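Local structure of sporozoite-specific SAG protein (Toxoplasma gondii, 2WNK) at residues I13-E18 / V123-K128; T45-T50 / T94-L99. The protein is a SAG2-related surface antigen of the sporozoite stage, built from two SRS domains, that may take part in contact with host cells. One frame throughout, in Å; residues are numbered along the deposited sequence.

In the fold
Both interactions belong to the first SRS domain, and their centres lie 10 Å apart. Interaction 1 pairs 13-18, on the outermost strand 12-17, with 123-128; interaction 2 sets 45-50 across 94-99 and is nested along the chain inside the loop that interaction 1 closes. Strands 94-101 and 121-127 are antiparallel neighbours in one mixed sheet, which ties the two contacts together: Val127 N lies 2.8 Å from Thr94 O, a probable backbone hydrogen bond. His124 NE2 lies 2.7 Å from Ser95 OG, again a probable hydrogen bond, and its ring stacks with that of Phe97. Both contacts are structural: the first builds the sheet's edge, the second anchors the Cys48-Cys53 loop to it.

Interaction 1. Residues I13-E18 / V123-K128; sequences ISFTVE and VHILVK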
ATOM      1  N   ILE A  13     -15.428 -12.242   3.848  1.00 17.03           N
ATOM      2  CA  ILE A  13     -14.933 -11.466   2.728  1.00 16.59           C
ATOM      3  C   ILE A  13     -13.574 -10.964   3.185  1.00 16.71           C
ATOM      4  O   ILE A  13     -13.342 -10.773   4.398  1.00 16.39           O
ATOM      5  CB  ILE A  13     -15.872 -10.277   2.359  1.00 17.08           C
ATOM      6  CG1 ILE A  13     -16.007  -9.288   3.513  1.00 16.36           C
ATOM      7  CG2 ILE A  13     -17.255 -10.788   1.892  1.00 17.02           C
ATOM      8  CD1 ILE A  13     -16.801  -8.062   3.122  1.00 17.08           C
ATOM      9  N   SER A  14     -12.658 -10.813   2.231  1.00 17.07           N
ATOM     10  CA  SER A  14     -11.304 -10.459   2.581  1.00 17.53           C
ATOM     11  C   SER A  14     -10.807  -9.272   1.780  1.00 16.65           C
ATOM     12  O   SER A  14     -11.182  -9.068   0.610  1.00 16.01           O
ATOM     13  CB  SER A  14     -10.347 -11.632   2.435  1.00 17.77           C
ATOM     14  OG  SER A  14     -10.447 -12.184   1.136  1.00 23.00           O
ATOM     15  N   PHE A  15      -9.983  -8.471   2.448  1.00 16.31           N
ATOM     16  CA  PHE A  15      -9.333  -7.352   1.790  1.00 17.21           C
ATOM     17  C   PHE A  15      -7.875  -7.340   2.169  1.00 17.47           C
ATOM     18  O   PHE A  15      -7.485  -7.930   3.176  1.00 17.34           O
ATOM     19  CB  PHE A  15      -9.944  -6.031   2.239  1.00 16.65           C
ATOM     20  CG  PHE A  15     -11.402  -5.942   2.056  1.00 17.21           C
ATOM     21  CD1 PHE A  15     -11.958  -5.346   0.921  1.00 17.14           C
ATOM     22  CD2 PHE A  15     -12.255  -6.407   3.053  1.00 15.12           C
ATOM     23  CE1 PHE A  15     -13.326  -5.237   0.790  1.00 17.14           C
ATOM     24  CE2 PHE A  15     -13.635  -6.300   2.907  1.00 17.69           C
ATOM     25  CZ  PHE A  15     -14.171  -5.726   1.785  1.00 19.37           C
ATOM     26  N   THR A  16      -7.075  -6.640   1.373  1.00 18.73           N
ATOM     27  CA  THR A  16      -5.668  -6.482   1.680  1.00 20.22           C
ATOM     28  C   THR A  16      -5.294  -5.000   1.592  1.00 20.35           C
ATOM     29  O   THR A  16      -5.693  -4.304   0.643  1.00 21.87           O
ATOM     30  CB  THR A  16      -4.804  -7.282   0.702  1.00 20.85           C
ATOM     31  OG1 THR A  16      -5.193  -8.664   0.724  1.00 22.39           O
ATOM     32  CG2 THR A  16      -3.336  -7.169   1.070  1.00 21.63           C
ATOM     33  N   VAL A  17      -4.549  -4.519   2.576  1.00 19.31           N
ATOM     34  CA  VAL A  17      -4.043  -3.156   2.556  1.00 19.46           C
ATOM     35  C   VAL A  17      -2.575  -3.220   2.135  1.00 19.69           C
ATOM     36  O   VAL A  17      -1.750  -3.814   2.818  1.00 18.35           O
ATOM     37  CB  VAL A  17      -4.183  -2.452   3.926  1.00 19.24           C
ATOM     38  CG1 VAL A  17      -3.523  -1.063   3.886  1.00 20.59           C
ATOM     39  CG2 VAL A  17      -5.685  -2.306   4.319  1.00 17.58           C
ATOM     40  N   GLU A  18      -2.258  -2.580   1.018  1.00 19.94           N
ATOM     41  CA  GLU A  18      -0.938  -2.715   0.396  1.00 21.28           C
ATOM     42  C   GLU A  18      -0.039  -1.488   0.585  1.00 20.36           C
ATOM     43  O   GLU A  18       1.193  -1.574   0.479  1.00 20.68           O
ATOM     44  CB  GLU A  18      -1.127  -2.971  -1.097  1.00 21.60           C
ATOM     45  CG  GLU A  18      -2.168  -4.034  -1.401  1.00 24.88           C
ATOM     46  CD  GLU A  18      -1.548  -5.334  -1.855  1.00 28.05           C
ATOM     47  OE1 GLU A  18      -2.231  -6.082  -2.601  1.00 29.15           O
ATOM     48  OE2 GLU A  18      -0.375  -5.590  -1.491  1.00 29.19           O
ATOM     49  N   VAL A 123     -15.169 -10.515   8.232  1.00 12.64           N
ATOM     50  CA  VAL A 123     -14.378  -9.592   7.426  1.00 13.61           C
ATOM     51  C   VAL A 123     -12.944  -9.727   7.871  1.00 13.89           C
ATOM     52  O   VAL A 123     -12.653  -9.547   9.063  1.00 15.31           O
ATOM     53  CB  VAL A 123     -14.800  -8.161   7.688  1.00 13.22           C
ATOM     54  CG1 VAL A 123     -13.850  -7.181   6.937  1.00 13.30           C
ATOM     55  CG2 VAL A 123     -16.224  -7.963   7.211  1.00 13.21           C
ATOM     56  N   HIS A 124     -12.074 -10.123   6.947  1.00 13.99           N
ATOM     57  CA  HIS A 124     -10.669 -10.319   7.251  1.00 15.09           C
ATOM     58  C   HIS A 124      -9.891  -9.256   6.472  1.00 15.60           C
ATOM     59  O   HIS A 124      -9.999  -9.203   5.234  1.00 15.87           O
ATOM     60  CB  HIS A 124     -10.229 -11.684   6.792  1.00 14.61           C
ATOM     61  CG  HIS A 124      -8.753 -11.891   6.896  1.00 19.69           C
ATOM     62  ND1 HIS A 124      -8.027 -12.528   5.916  1.00 23.57           N
ATOM     63  CD2 HIS A 124      -7.857 -11.496   7.833  1.00 18.55           C
ATOM     64  CE1 HIS A 124      -6.749 -12.544   6.257  1.00 24.89           C
ATOM     65  NE2 HIS A 124      -6.620 -11.927   7.417  1.00 22.12           N
ATOM     66  N   ILE A 125      -9.132  -8.430   7.182  1.00 14.25           N
ATOM     67  CA  ILE A 125      -8.301  -7.431   6.512  1.00 12.96           C
ATOM     68  C   ILE A 125      -6.844  -7.790   6.764  1.00 14.46           C
ATOM     69  O   ILE A 125      -6.400  -7.817   7.925  1.00 14.82           O
ATOM     70  CB  ILE A 125      -8.595  -6.003   6.974  1.00 12.98           C
ATOM     71  CG1 ILE A 125     -10.080  -5.654   6.729  1.00 13.56           C
ATOM     72  CG2 ILE A 125      -7.641  -5.046   6.241  1.00 13.90           C
ATOM     73  CD1 ILE A 125     -10.569  -4.367   7.430  1.00 16.52           C
ATOM     74  N   LEU A 126      -6.142  -8.110   5.681  1.00 14.13           N
ATOM     75  CA  LEU A 126      -4.703  -8.398   5.715  1.00 15.63           C
ATOM     76  C   LEU A 126      -3.926  -7.100   5.457  1.00 16.21           C
ATOM     77  O   LEU A 126      -4.115  -6.454   4.434  1.00 14.89           O
ATOM     78  CB  LEU A 126      -4.343  -9.434   4.654  1.00 16.89           C
ATOM     79  CG  LEU A 126      -2.842  -9.785   4.698  1.00 17.94           C
ATOM     80  CD1 LEU A 126      -2.475 -10.410   6.014  1.00 18.85           C
ATOM     81  CD2 LEU A 126      -2.378 -10.650   3.526  1.00 20.88           C
ATOM     82  N   VAL A 127      -3.073  -6.712   6.391  1.00 15.52           N
ATOM     83  CA  VAL A 127      -2.316  -5.481   6.237  1.00 16.51           C
ATOM     84  C   VAL A 127      -0.842  -5.848   5.986  1.00 16.63           C
ATOM     85  O   VAL A 127      -0.207  -6.531   6.796  1.00 16.31           O
ATOM     86  CB  VAL A 127      -2.463  -4.589   7.469  1.00 16.11           C
ATOM     87  CG1 VAL A 127      -1.699  -3.293   7.275  1.00 18.64           C
ATOM     88  CG2 VAL A 127      -3.954  -4.287   7.741  1.00 18.56           C
ATOM     89  N   LYS A 128      -0.313  -5.422   4.847  1.00 16.56           N
ATOM     90  CA  LYS A 128       1.057  -5.801   4.467  1.00 17.18           C
ATOM     91  C   LYS A 128       2.083  -4.995   5.253  1.00 16.54           C
ATOM     92  O   LYS A 128       1.754  -3.917   5.777  1.00 16.51           O
ATOM     93  CB  LYS A 128       1.272  -5.563   2.969  1.00 18.91           C
ATOM     94  CG  LYS A 128       0.357  -6.391   2.065  1.00 22.01           C
ATOM     95  CD  LYS A 128       0.999  -7.733   1.768  1.00 23.07           C
ATOM     96  CE  LYS A 128       0.105  -8.667   0.965  1.00 25.98           C
ATOM     97  NZ  LYS A 128       0.180  -8.364  -0.494  1.00 27.19           N
TER
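Phe15 and Ile125, paired at the middle of the contact, belong to a five-pair parallel ladder running from Ile13-Val123 to Val17-Val127, with strand axes 19° apart. Five backbone hydrogen bonds hold it, from His124 N to Ile13 O at one end to Lys128 N to Val17 O at the other. The shortest is Val17 N to Leu126 O at 2.7 Å. Weaker CA-H...O contacts supplement them, such as Ser14 CA to His124 O at 3.2 Å.

Apolar packing lies on the face of Ile13, Phe15, Val17, Val123, Ile125 and Val127. Ile13 and Val123 run side by side, CG1 of the former 3.9 Å from CG2 of the latter. The Phe15 ring receives Val123 CG1 at its edge, 4.1 Å from CE2, while Val17 CG2 meets Ile125 CG2 at 3.9 Å.

Beyond the ladder comes a salt bridge: Lys128 NZ sits 3.0 Å from Glu18 OE2, approaching from above the carboxylate plane. The lysine chain bends at chi2 and again at chi4 (83°), the latter placing NZ; separately, Lys128 CE packs 3.8 Å from Thr16 CG2.

On the face of Ser14, Thr16, His124 and Leu126, the imidazole has a polar partner in Ser95. Strand 121-127 continues the sheet into strand 94-101, while Val24 and Phe26 of strand 22-28 pack against the apolar face, with Leu84 of strand 80-86 touching Ile125 and Val86 touching Val17.

Interaction 2. Residues T45-T50 / T94-L99; sequences TKVCTT and TSVFFL
The chi1 of Phe97 (-60°) sets CG anti to the carbonyl carbon, beside the backbone N, where CG lies 3.6 Å from Thr50 O; in Val47 the same placement of CG1 brings that methyl to Phe98. The carbonyl carbon of Thr50 lies over one face of the Phe97 ring, 3.6 Å above its plane and offset toward the rim. CD2 of Phe97 comes 3.6 Å from Thr49 C, and Cys48 O lies at the ring edge, in plane. Val47 CG1 reaches Phe98 CZ at 3.8 Å, and its CG2 meets Val96 CG1 at 4.0 Å.

Two backbone bonds join Cys48 and Phe97: Cys48 N to Phe97 O at 2.8 Å, and Phe97 N to Cys48 O at 2.9 Å. Both are bent, and in the second the donor stands 36° out of the carbonyl plane. This fits strands whose axes make 96°, so that they meet in a single antiparallel hydrogen-bonded pair and then part.

The Cys48-Cys53 disulfide links the end of strand 46-48 to the loop that leads to strand 56-58. A short hairpin whose connecting loop carries the disulfide is docked across strand 94-101 of the disulfide-rich beta sandwich known from SRS domains.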
ATOM      1  N   THR A  45     -11.485   2.367  19.460  1.00 17.20           N
ATOM      2  CA  THR A  45     -11.925   1.347  18.494  1.00 16.47           C
ATOM      3  C   THR A  45     -11.265   0.020  18.784  1.00 16.22           C
ATOM      4  O   THR A  45     -10.068  -0.003  19.063  1.00 16.48           O
ATOM      5  CB  THR A  45     -11.509   1.739  17.068  1.00 15.96           C
ATOM      6  OG1 THR A  45     -12.123   2.996  16.749  1.00 14.69           O
ATOM      7  CG2 THR A  45     -11.974   0.704  16.051  1.00 13.65           C
ATOM      8  N   LYS A  46     -12.037  -1.069  18.698  1.00 15.28           N
ATOM      9  CA  LYS A  46     -11.480  -2.403  18.880  1.00 16.23           C
ATOM     10  C   LYS A  46     -11.589  -3.226  17.595  1.00 15.69           C
ATOM     11  O   LYS A  46     -12.437  -2.936  16.725  1.00 16.15           O
ATOM     12  CB  LYS A  46     -12.180  -3.124  20.033  1.00 16.48           C
ATOM     13  CG  LYS A  46     -12.065  -2.377  21.359  1.00 18.26           C
ATOM     14  CD  LYS A  46     -12.406  -3.291  22.535  1.00 20.28           C
ATOM     15  CE  LYS A  46     -11.258  -4.261  22.820  1.00 19.76           C
ATOM     16  NZ  LYS A  46     -11.573  -5.264  23.894  1.00 18.48           N
ATOM     17  N   VAL A  47     -10.740  -4.242  17.468  1.00 14.31           N
ATOM     18  CA  VAL A  47     -10.798  -5.152  16.317  1.00 13.62           C
ATOM     19  C   VAL A  47     -10.751  -6.559  16.874  1.00 12.89           C
ATOM     20  O   VAL A  47     -10.245  -6.770  17.975  1.00 12.91           O
ATOM     21  CB  VAL A  47      -9.608  -4.991  15.385  1.00 12.76           C
ATOM     22  CG1 VAL A  47      -9.568  -3.519  14.848  1.00 13.94           C
ATOM     23  CG2 VAL A  47      -8.285  -5.375  16.122  1.00 13.27           C
ATOM     24  N   CYS A  48     -11.224  -7.539  16.103  1.00 13.21           N
ATOM     25  CA  CYS A  48     -10.976  -8.953  16.485  1.00 13.48           C
ATOM     26  C   CYS A  48      -9.623  -9.402  15.948  1.00 12.66           C
ATOM     27  O   CYS A  48      -9.128  -8.870  14.947  1.00 13.31           O
ATOM     28  CB  CYS A  48     -12.097  -9.851  16.006  1.00 14.00           C
ATOM     29  SG  CYS A  48     -13.603  -9.366  16.813  1.00 15.33           S
ATOM     30  N   THR A  49      -9.007 -10.356  16.645  1.00 12.78           N
ATOM     31  CA  THR A  49      -7.719 -10.852  16.227  1.00 12.13           C
ATOM     32  C   THR A  49      -7.790 -12.329  15.851  1.00 12.11           C
ATOM     33  O   THR A  49      -6.783 -12.953  15.543  1.00 11.78           O
ATOM     34  CB  THR A  49      -6.648 -10.615  17.329  1.00 13.18           C
ATOM     35  OG1 THR A  49      -7.144 -11.194  18.560  1.00 13.83           O
ATOM     36  CG2 THR A  49      -6.393  -9.093  17.454  1.00 14.44           C
ATOM     37  N   THR A  50      -9.005 -12.869  15.881  1.00 11.49           N
ATOM     38  CA  THR A  50      -9.334 -14.157  15.292  1.00 11.88           C
ATOM     39  C   THR A  50     -10.649 -13.994  14.514  1.00 11.70           C
ATOM     40  O   THR A  50     -11.444 -13.070  14.774  1.00 11.91           O
ATOM     41  CB  THR A  50      -9.563 -15.232  16.336  1.00 12.84           C
ATOM     42  OG1 THR A  50     -10.552 -14.741  17.241  1.00 11.33           O
ATOM     43  CG2 THR A  50      -8.235 -15.579  17.071  1.00 11.59           C
ATOM     44  N   THR A  94       0.191  -8.210   9.222  1.00 19.48           N
ATOM     45  CA  THR A  94      -0.712  -8.779  10.195  1.00 20.73           C
ATOM     46  C   THR A  94      -2.149  -8.729   9.721  1.00 19.84           C
ATOM     47  O   THR A  94      -2.462  -8.196   8.633  1.00 20.02           O
ATOM     48  CB  THR A  94      -0.544  -8.077  11.534  1.00 21.76           C
ATOM     49  OG1 THR A  94      -1.265  -8.811  12.543  1.00 23.89           O
ATOM     50  CG2 THR A  94      -0.993  -6.653  11.421  1.00 22.66           C
ATOM     51  N   SER A  95      -3.024  -9.298  10.540  1.00 17.79           N
ATOM     52  CA  SER A  95      -4.420  -9.449  10.155  1.00 17.82           C
ATOM     53  C   SER A  95      -5.320  -8.875  11.243  1.00 16.51           C
ATOM     54  O   SER A  95      -5.093  -9.088  12.440  1.00 16.55           O
ATOM     55  CB  SER A  95      -4.773 -10.923   9.970  1.00 17.67           C
ATOM     56  OG  SER A  95      -4.275 -11.443   8.749  1.00 20.66           O
ATOM     57  N   VAL A  96      -6.350  -8.144  10.837  1.00 15.56           N
ATOM     58  CA  VAL A  96      -7.437  -7.819  11.736  1.00 15.00           C
ATOM     59  C   VAL A  96      -8.759  -8.407  11.208  1.00 15.42           C
ATOM     60  O   VAL A  96      -8.910  -8.645  10.019  1.00 14.56           O
ATOM     61  CB  VAL A  96      -7.588  -6.309  12.033  1.00 15.28           C
ATOM     62  CG1 VAL A  96      -6.279  -5.768  12.698  1.00 17.44           C
ATOM     63  CG2 VAL A  96      -7.894  -5.508  10.777  1.00 15.06           C
ATOM     64  N   PHE A  97      -9.706  -8.588  12.105  1.00 13.40           N
ATOM     65  CA  PHE A  97     -10.982  -9.231  11.776  1.00 13.64           C
ATOM     66  C   PHE A  97     -12.129  -8.481  12.366  1.00 13.19           C
ATOM     67  O   PHE A  97     -12.014  -7.843  13.443  1.00 14.36           O
ATOM     68  CB  PHE A  97     -11.022 -10.666  12.355  1.00 12.57           C
ATOM     69  CG  PHE A  97      -9.950 -11.566  11.847  1.00 13.11           C
ATOM     70  CD1 PHE A  97     -10.181 -12.325  10.717  1.00 12.45           C
ATOM     71  CD2 PHE A  97      -8.708 -11.633  12.477  1.00 15.60           C
ATOM     72  CE1 PHE A  97      -9.202 -13.181  10.240  1.00 13.83           C
ATOM     73  CE2 PHE A  97      -7.730 -12.493  12.008  1.00 14.83           C
ATOM     74  CZ  PHE A  97      -7.974 -13.254  10.899  1.00 14.76           C
ATOM     75  N   PHE A  98     -13.283  -8.574  11.669  1.00 12.05           N
ATOM     76  CA  PHE A  98     -14.539  -8.164  12.255  1.00 10.56           C
ATOM     77  C   PHE A  98     -15.612  -9.203  11.980  1.00 11.36           C
ATOM     78  O   PHE A  98     -15.436 -10.069  11.090  1.00 12.13           O
ATOM     79  CB  PHE A  98     -15.006  -6.843  11.606  1.00 10.70           C
ATOM     80  CG  PHE A  98     -13.982  -5.743  11.726  1.00 12.29           C
ATOM     81  CD1 PHE A  98     -13.887  -5.008  12.912  1.00 13.11           C
ATOM     82  CD2 PHE A  98     -13.096  -5.484  10.683  1.00 13.71           C
ATOM     83  CE1 PHE A  98     -12.958  -3.989  13.071  1.00 13.97           C
ATOM     84  CE2 PHE A  98     -12.139  -4.473  10.826  1.00 14.04           C
ATOM     85  CZ  PHE A  98     -12.071  -3.731  12.026  1.00 12.33           C
ATOM     86  N   LEU A  99     -16.726  -9.123  12.721  1.00 11.86           N
ATOM     87  CA  LEU A  99     -17.917  -9.848  12.323  1.00 11.26           C
ATOM     88  C   LEU A  99     -19.065  -8.891  12.058  1.00 12.56           C
ATOM     89  O   LEU A  99     -19.217  -7.886  12.772  1.00 12.50           O
ATOM     90  CB  LEU A  99     -18.364 -10.780  13.456  1.00 11.61           C
ATOM     91  CG  LEU A  99     -17.371 -11.939  13.612  1.00 13.13           C
ATOM     92  CD1 LEU A  99     -17.590 -12.682  14.931  1.00 16.14           C
ATOM     93  CD2 LEU A  99     -17.483 -12.911  12.415  1.00 13.83           C
TER